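Local coordinates for polyhedrin (Uranotaenia sapphirina cypovirus, PDB 4ZQX), which forms the crystalline matrix of the occlusion bodies that embed and protect cypovirus particles, and binds ATP in this crystal, at residues F149-S154 and C159-Y164; M61-I64 and H68-S71; G124-Q129 and S134-R139. All coordinates share one frame; numbering follows the deposited sequence.

Overall arrangement
Along the chain the order is contact 2, contact 3, contact 1, each joining segments separated by only a few residues. Their centres lie about 27 to 30 Å apart, and none touches another. Contact 1 is a hairpin on the six-stranded antiparallel sheet, whose outermost strand within the chain is 150-152. Contact 2 packs against Trp210 of strand 207-211, the other outermost strand, on the opposite side of the chain's centre from contact 1. Contact 3 folds the loop that leads from strand 116-120 of the three-stranded sheet into strand 150-152. No other chain of the assembly touches the segments of contact 1, which carry part of the ATP pocket, whereas contacts 2 and 3 both meet neighbouring subunits.

Contact 1. Residues F149-S154 and C159-Y164. With ATP (adenosine-5'-triphosphate), chain B.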
# COMPACT_ATOMS: atom_id res chain seq x y z
N PHE A 149 4.99 -3.55 27.55
CA PHE A 149 4.24 -2.33 27.25
C PHE A 149 4.07 -1.52 28.54
O PHE A 149 3.90 -2.08 29.62
CB PHE A 149 2.85 -2.62 26.66
CG PHE A 149 2.87 -3.00 25.20
CD1 PHE A 149 3.22 -2.08 24.23
CD2 PHE A 149 2.48 -4.26 24.80
CE1 PHE A 149 3.24 -2.42 22.89
CE2 PHE A 149 2.49 -4.62 23.47
CZ PHE A 149 2.86 -3.70 22.51
N VAL A 150 4.07 -0.19 28.40
CA VAL A 150 3.93 0.72 29.52
C VAL A 150 2.49 1.27 29.50
O VAL A 150 2.04 1.77 28.48
CB VAL A 150 4.93 1.89 29.36
CG1 VAL A 150 4.75 2.93 30.45
CG2 VAL A 150 6.37 1.36 29.34
N ASP A 151 1.78 1.19 30.62
CA ASP A 151 0.39 1.66 30.68
C ASP A 151 0.36 3.17 30.79
O ASP A 151 1.16 3.74 31.53
CB ASP A 151 -0.37 1.07 31.88
CG ASP A 151 -0.47 -0.43 31.85
OD1 ASP A 151 -0.23 -1.05 30.79
OD2 ASP A 151 -0.80 -1.01 32.90
N LEU A 152 -0.58 3.80 30.06
CA LEU A 152 -0.77 5.25 30.10
C LEU A 152 -2.25 5.58 30.19
O LEU A 152 -3.08 4.78 29.77
CB LEU A 152 -0.20 5.92 28.85
CG LEU A 152 1.32 5.92 28.69
CD1 LEU A 152 1.72 6.60 27.39
CD2 LEU A 152 2.02 6.60 29.88
N PRO A 153 -2.59 6.75 30.75
CA PRO A 153 -4.01 7.11 30.88
C PRO A 153 -4.71 7.25 29.54
O PRO A 153 -4.14 7.85 28.63
CB PRO A 153 -3.97 8.49 31.55
CG PRO A 153 -2.69 8.52 32.26
CD PRO A 153 -1.72 7.71 31.43
N SER A 154 -5.92 6.69 29.43
CA SER A 154 -6.76 6.86 28.25
C SER A 154 -8.06 7.58 28.61
O SER A 154 -9.01 7.60 27.83
CB SER A 154 -7.05 5.52 27.59
OG SER A 154 -7.86 4.69 28.41
N CYS A 159 -7.50 1.64 27.97
CA CYS A 159 -7.07 0.99 26.73
C CYS A 159 -5.92 1.62 25.98
O CYS A 159 -5.83 1.45 24.76
CB CYS A 159 -8.29 0.87 25.80
SG CYS A 159 -8.94 2.43 25.13
N GLU A 160 -5.01 2.32 26.66
CA GLU A 160 -3.80 2.81 25.98
C GLU A 160 -2.53 2.28 26.65
O GLU A 160 -2.42 2.29 27.88
CB GLU A 160 -3.74 4.34 25.92
CG GLU A 160 -2.52 4.82 25.12
CD GLU A 160 -2.32 6.33 25.11
OE1 GLU A 160 -3.30 7.07 25.19
OE2 GLU A 160 -1.15 6.76 25.01
N LYS A 161 -1.60 1.83 25.81
CA LYS A 161 -0.26 1.47 26.25
C LYS A 161 0.75 1.96 25.23
O LYS A 161 0.40 2.22 24.08
CB LYS A 161 -0.11 -0.05 26.39
CG LYS A 161 -1.12 -0.69 27.32
CD LYS A 161 -0.79 -2.17 27.54
CE LYS A 161 -1.93 -2.94 28.16
NZ LYS A 161 -2.28 -2.46 29.53
N ALA A 162 2.01 2.04 25.65
CA ALA A 162 3.07 2.50 24.78
C ALA A 162 4.31 1.64 24.90
O ALA A 162 4.48 0.88 25.85
CB ALA A 162 3.41 3.94 25.10
N TRP A 163 5.19 1.77 23.91
CA TRP A 163 6.51 1.12 23.95
C TRP A 163 7.56 2.10 23.41
O TRP A 163 7.28 2.86 22.48
CB TRP A 163 6.50 -0.20 23.17
CG TRP A 163 7.77 -0.99 23.34
CD1 TRP A 163 8.18 -1.65 24.46
CD2 TRP A 163 8.81 -1.18 22.37
NE1 TRP A 163 9.40 -2.24 24.25
CE2 TRP A 163 9.81 -1.97 22.98
CE3 TRP A 163 8.99 -0.78 21.03
CZ2 TRP A 163 10.98 -2.35 22.32
CZ3 TRP A 163 10.15 -1.16 20.37
CH2 TRP A 163 11.12 -1.95 21.01
N TYR A 164 8.75 2.09 24.00
CA TYR A 164 9.80 3.05 23.65
C TYR A 164 11.09 2.34 23.32
O TYR A 164 11.39 1.33 23.92
CB TYR A 164 10.07 4.01 24.81
CG TYR A 164 8.84 4.77 25.22
CD1 TYR A 164 8.48 5.94 24.58
CD2 TYR A 164 8.01 4.27 26.21
CE1 TYR A 164 7.34 6.62 24.94
CE2 TYR A 164 6.87 4.94 26.57
CZ TYR A 164 6.53 6.11 25.93
OH TYR A 164 5.37 6.78 26.28
PG ATP B . -7.64 4.72 32.02
O1G ATP B . -7.25 4.06 33.32
O2G ATP B . -6.80 4.35 30.81
O3G ATP B . -9.13 4.71 31.74
PB ATP B . -7.24 7.16 33.52
O1B ATP B . -7.39 8.58 33.05
O2B ATP B . -8.22 6.58 34.50
O3B ATP B . -7.18 6.26 32.18
PA ATP B . -5.15 6.34 35.41
O1A ATP B . -4.91 7.44 36.41
O2A ATP B . -6.00 5.15 35.80
O3A ATP B . -5.70 7.02 34.04
O5' ATP B . -3.70 5.79 34.96
C5' ATP B . -3.56 4.74 34.00
C4' ATP B . -2.12 4.26 34.03
O4' ATP B . -1.24 5.29 33.58
C3' ATP B . -1.66 3.91 35.44
O3' ATP B . -0.98 2.65 35.41
C2' ATP B . -0.69 5.00 35.83
O2' ATP B . 0.36 4.60 36.72
C1' ATP B . -0.14 5.44 34.48
N9 ATP B . 0.35 6.83 34.57
C8 ATP B . -0.36 7.93 34.92
N7 ATP B . 0.42 9.04 34.91
C5 ATP B . 1.65 8.65 34.55
C6 ATP B . 2.94 9.31 34.35
N6 ATP B . 2.99 10.64 34.56
N1 ATP B . 4.01 8.57 33.98
C2 ATP B . 3.90 7.24 33.79
N3 ATP B . 2.74 6.56 33.96
C4 ATP B . 1.61 7.20 34.33
O HOH W 1 -4.91 2.83 29.52
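The beta hairpin of strands 150-152 and 160-166 forms one edge of the six-stranded sheet and carries part of the ATP pocket. Its register is set by Val150 and Ala162, an antiparallel hydrogen-bonded pair: Val150 N donates to Ala162 O at 2.8 Å, and Ala162 N returns a bond to Val150 O. Leu152 N makes a longer bond to Glu160 O (3.2 Å).

Asp151 and Lys161, a non-hydrogen-bonded pair, run side by side in the same direction. The lysine chain bends at its last torsion (chi4 -64°), bringing NZ within 2.8 Å of Asp151 OD1 in a salt bridge that meets the carboxylate from above its plane (52° out of it). Lys161 also makes a cation-pi contact with Trp112, whose ring meets that of Phe149 edge-to-face.

On the face of Val150 and Ala162, Leu152 CD1 lies 3.9 Å from Ala162 CB and touches Tyr164 OH, which comes from the opposite direction. Glu160 OE2 comes up to Leu152 CD1, the two side chains crossing at a slant, and its OE1 accepts a bond from Thr228 N.

At the mouth of the turn Ser154 OG works twice, accepting from Cys159 N at 3.1 Å and donating to O2G of ATP at 2.6 Å. Ser154 N reaches that same O2G at 2.9 Å and the bridging O3B as well. A water accepts from Glu160 N and lies within bonding distance of Leu152 O and O2G, while Pro153 CD rests 3.3 Å from O4' of the ribose. Gly156 N and Arg158 N of the connecting loop and Ser234 O also bond to ATP, making this a nucleotide site built on a hairpin turn, to which the backbone N-H groups of Ser154, Gly156 and Arg158 contribute.

Contact 2. Residues M61-I64 and H68-S71; sequences MWDI and HQMS
Hydrogen bonds between Asp63 and the 68-71 segment carry this contact. Met70 N donates to Asp63 O at 2.7 Å. The side chains of Asp63 and Gln69 lie alongside one another with carboxylate and amide planes nearly perpendicular (84° apart). Gln69 NE2 reaches Asp63 OD2 at 3.1 Å through a bent bond (140°), and neither group meets the other in its plane. The other oxygen, OD1, is taken by Trp210 NE1 and Lys41 NZ, so the carboxylate is held on both branches. Gln69 OE1 turns to Tyr73 N of the second subunit.

A water adds a bridge, donating to Met70 O at 2.8 Å and, over a longer distance, to Asp63 OD2.

Weaker CA-H...O contacts follow: Gln69 CA to Asp63 O and Ile64 CA to His68 O, both 3.4 Å. In van der Waals contact, Ile64 CD1 approaches Gln69 CA at 4.1 Å. Separately, the methionine chain lies over the carbonyl oxygen that Met70 N also binds, with Met70 CG 3.3 Å from Asp63 O.

Strands 64-65 and 68-69, consecutive and antiparallel, make a small two-stranded hairpin with Ile64 and Gln69 as a non-hydrogen-bonded pair within it; it leads through Ser71, the N-cap, into helix 72-83.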
# COMPACT_ATOMS: atom_id res chain seq x y z
N MET A 61 13.52 8.70 7.90
CA MET A 61 14.52 9.76 7.98
C MET A 61 13.82 11.10 8.15
O MET A 61 12.72 11.29 7.64
CB MET A 61 15.36 9.79 6.71
CG MET A 61 16.04 8.48 6.37
SD MET A 61 17.43 8.15 7.46
CE MET A 61 18.67 9.11 6.61
N TRP A 62 14.44 12.03 8.86
CA TRP A 62 13.96 13.40 8.82
C TRP A 62 14.31 13.93 7.44
O TRP A 62 15.48 14.00 7.06
CB TRP A 62 14.60 14.27 9.91
CG TRP A 62 14.14 15.67 9.84
CD1 TRP A 62 14.84 16.74 9.40
CD2 TRP A 62 12.84 16.15 10.19
NE1 TRP A 62 14.06 17.87 9.46
CE2 TRP A 62 12.83 17.54 9.95
CE3 TRP A 62 11.68 15.54 10.69
CZ2 TRP A 62 11.70 18.33 10.18
CZ3 TRP A 62 10.57 16.33 10.94
CH2 TRP A 62 10.59 17.71 10.69
N ASP A 63 13.27 14.30 6.69
CA ASP A 63 13.41 14.50 5.24
C ASP A 63 13.20 15.94 4.75
O ASP A 63 12.92 16.17 3.57
CB ASP A 63 12.49 13.52 4.51
CG ASP A 63 11.06 13.56 5.01
OD1 ASP A 63 10.78 14.09 6.09
OD2 ASP A 63 10.20 13.03 4.29
N ILE A 64 13.40 16.89 5.65
CA ILE A 64 13.23 18.30 5.31
C ILE A 64 14.60 18.97 5.26
O ILE A 64 15.40 18.84 6.20
CB ILE A 64 12.33 19.01 6.34
CG1 ILE A 64 11.05 18.19 6.55
CG2 ILE A 64 11.99 20.43 5.90
CD1 ILE A 64 10.29 17.82 5.27
N HIS A 68 12.25 22.32 2.16
CA HIS A 68 11.74 21.47 1.10
C HIS A 68 11.90 20.00 1.47
O HIS A 68 12.81 19.63 2.21
CB HIS A 68 12.41 21.78 -0.25
CG HIS A 68 13.76 21.15 -0.44
ND1 HIS A 68 14.93 21.88 -0.40
CD2 HIS A 68 14.12 19.87 -0.71
CE1 HIS A 68 15.95 21.07 -0.62
NE2 HIS A 68 15.49 19.84 -0.80
N GLN A 69 11.00 19.17 0.97
CA GLN A 69 11.05 17.74 1.25
C GLN A 69 12.00 17.04 0.30
O GLN A 69 11.91 17.22 -0.92
CB GLN A 69 9.67 17.11 1.16
CG GLN A 69 9.65 15.69 1.66
CD GLN A 69 8.27 15.09 1.68
OE1 GLN A 69 7.29 15.73 1.28
NE2 GLN A 69 8.17 13.85 2.14
N MET A 70 12.89 16.23 0.86
CA MET A 70 13.87 15.47 0.09
C MET A 70 13.20 14.28 -0.59
O MET A 70 12.19 13.76 -0.13
CB MET A 70 14.99 15.00 1.01
CG MET A 70 15.69 16.13 1.69
SD MET A 70 16.74 15.56 3.04
CE MET A 70 18.05 14.73 2.17
N SER A 71 13.78 13.84 -1.70
CA SER A 71 13.23 12.72 -2.45
C SER A 71 13.67 11.36 -1.89
O SER A 71 14.67 11.26 -1.17
CB SER A 71 13.68 12.82 -3.90
OG SER A 71 15.06 12.55 -3.98
O HOH W 2 10.62 11.93 1.26

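Contact 3. Residues G124-Q129 and S134-R139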
# COMPACT_ATOMS: atom_id res chain seq x y z
N GLY A 124 14.90 -3.61 4.99
CA GLY A 124 13.69 -4.35 5.33
C GLY A 124 13.90 -5.79 5.76
O GLY A 124 12.92 -6.51 5.97
N LEU A 125 15.15 -6.22 5.89
CA LEU A 125 15.42 -7.59 6.30
C LEU A 125 15.42 -7.70 7.82
O LEU A 125 15.63 -6.70 8.50
CB LEU A 125 16.79 -8.03 5.81
CG LEU A 125 17.05 -8.03 4.32
CD1 LEU A 125 18.44 -8.59 4.06
CD2 LEU A 125 16.02 -8.83 3.61
N SER A 126 15.23 -8.91 8.34
CA SER A 126 15.33 -9.14 9.78
C SER A 126 16.68 -8.63 10.26
O SER A 126 17.71 -8.93 9.64
CB SER A 126 15.23 -10.63 10.10
OG SER A 126 13.96 -11.14 9.77
N MET A 127 16.68 -7.88 11.36
CA MET A 127 17.91 -7.27 11.86
C MET A 127 18.81 -8.29 12.54
O MET A 127 18.38 -9.06 13.38
CB MET A 127 17.59 -6.16 12.84
CG MET A 127 18.83 -5.36 13.22
SD MET A 127 18.45 -4.05 14.38
CE MET A 127 17.63 -2.90 13.28
N ARG A 128 20.09 -8.26 12.17
CA ARG A 128 21.09 -9.11 12.79
C ARG A 128 22.44 -8.53 12.40
O ARG A 128 22.50 -7.59 11.59
CB ARG A 128 20.96 -10.56 12.32
CG ARG A 128 20.98 -10.70 10.84
CD ARG A 128 21.08 -12.16 10.39
NE ARG A 128 20.08 -13.01 11.00
CZ ARG A 128 20.32 -14.04 11.80
NH1 ARG A 128 21.56 -14.40 12.11
NH2 ARG A 128 19.30 -14.74 12.28
N GLN A 129 23.52 -9.07 12.98
CA GLN A 129 24.86 -8.56 12.71
C GLN A 129 25.14 -8.62 11.21
O GLN A 129 25.69 -7.69 10.64
CB GLN A 129 25.93 -9.36 13.46
CG GLN A 129 27.36 -8.96 13.09
CD GLN A 129 28.41 -9.73 13.85
OE1 GLN A 129 28.23 -10.90 14.16
NE2 GLN A 129 29.53 -9.08 14.15
N SER A 134 18.71 -15.40 3.19
CA SER A 134 18.42 -16.75 3.69
C SER A 134 17.82 -16.75 5.08
O SER A 134 17.11 -17.68 5.45
CB SER A 134 19.69 -17.60 3.72
OG SER A 134 20.13 -17.93 2.42
N LEU A 135 18.12 -15.71 5.86
CA LEU A 135 17.70 -15.61 7.26
C LEU A 135 16.82 -14.39 7.47
O LEU A 135 17.16 -13.48 8.22
CB LEU A 135 18.92 -15.52 8.18
CG LEU A 135 19.88 -16.71 8.18
CD1 LEU A 135 21.09 -16.43 9.06
CD2 LEU A 135 19.17 -17.97 8.67
N ASP A 136 15.69 -14.39 6.80
CA ASP A 136 14.76 -13.27 6.80
C ASP A 136 13.37 -13.83 7.11
O ASP A 136 12.89 -14.74 6.42
CB ASP A 136 14.81 -12.56 5.44
CG ASP A 136 13.92 -11.34 5.37
OD1 ASP A 136 13.90 -10.53 6.32
OD2 ASP A 136 13.22 -11.18 4.34
N ARG A 137 12.74 -13.31 8.15
CA ARG A 137 11.48 -13.87 8.65
C ARG A 137 10.67 -12.76 9.31
O ARG A 137 11.16 -11.64 9.43
CB ARG A 137 11.75 -15.03 9.64
CG ARG A 137 12.75 -14.74 10.75
CD ARG A 137 12.13 -14.08 11.98
NE ARG A 137 11.02 -14.87 12.53
CZ ARG A 137 11.15 -15.94 13.31
NH1 ARG A 137 12.35 -16.37 13.68
NH2 ARG A 137 10.06 -16.58 13.71
N ILE A 138 9.44 -13.06 9.70
CA ILE A 138 8.61 -12.07 10.39
C ILE A 138 8.29 -12.61 11.79
O ILE A 138 8.50 -13.79 12.09
CB ILE A 138 7.31 -11.73 9.63
CG1 ILE A 138 6.34 -12.92 9.60
CG2 ILE A 138 7.64 -11.28 8.20
CD1 ILE A 138 4.93 -12.54 9.10
N ARG A 139 7.80 -11.71 12.63
CA ARG A 139 7.33 -12.05 13.97
C ARG A 139 8.33 -12.85 14.80
O ARG A 139 8.02 -13.92 15.29
CB ARG A 139 5.99 -12.78 13.88
CG ARG A 139 4.90 -11.88 13.35
CD ARG A 139 3.53 -12.51 13.27
NE ARG A 139 3.42 -13.58 12.28
CZ ARG A 139 2.27 -13.99 11.75
NH1 ARG A 139 1.13 -13.41 12.12
NH2 ARG A 139 2.25 -14.96 10.85
O HOH W 3 12.59 -8.52 3.72
O HOH W 4 18.69 -10.93 7.80
O HOH W 5 17.02 -13.99 11.17
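Leu135 and Arg128 meet where the long irregular loop between strands 116-120 and 150-152 folds back on itself, with neither segment forming regular helix or strand. Leu135 CD1 sits over the centre of the Arg128 guanidinium, 3.6 Å above its plane, the two side chains crossing at about a right angle. A water lies in that plane at the guanidinium edge, accepting from Arg128 NH2 at 2.6 Å and donating to Leu135 O. A second water lies between Leu135 O and Ser126 O.

Asp136 comes next. With CG anti to its backbone N (chi1 -178°), the carboxylate swings to Ser126, whose N donates to OD1 at 2.9 Å, nearly along the C-O bond. Arg120 forms a salt bridge with this same oxygen. OD2 takes a water shared with Gly124 O and a bond from Asn26 of the third subunit, and lies close to the like-charged Glu28 of that subunit, so opposing influences leave the ionisation undecided. Leu125 CD2 packs 3.7 Å from Asp136 CG.

At Arg137 the direction of donation reverses: its N gives a 3.0 Å bond to Ser126 OG, straight at 170°. Ser126 therefore engages two consecutive residues, through its backbone N and its side-chain oxygen. The Arg137 side chain, bent at chi2 and chi3, curls back so that NE donates to Ile138 O at 2.8 Å, with that oxygen lying close to the guanidinium plane.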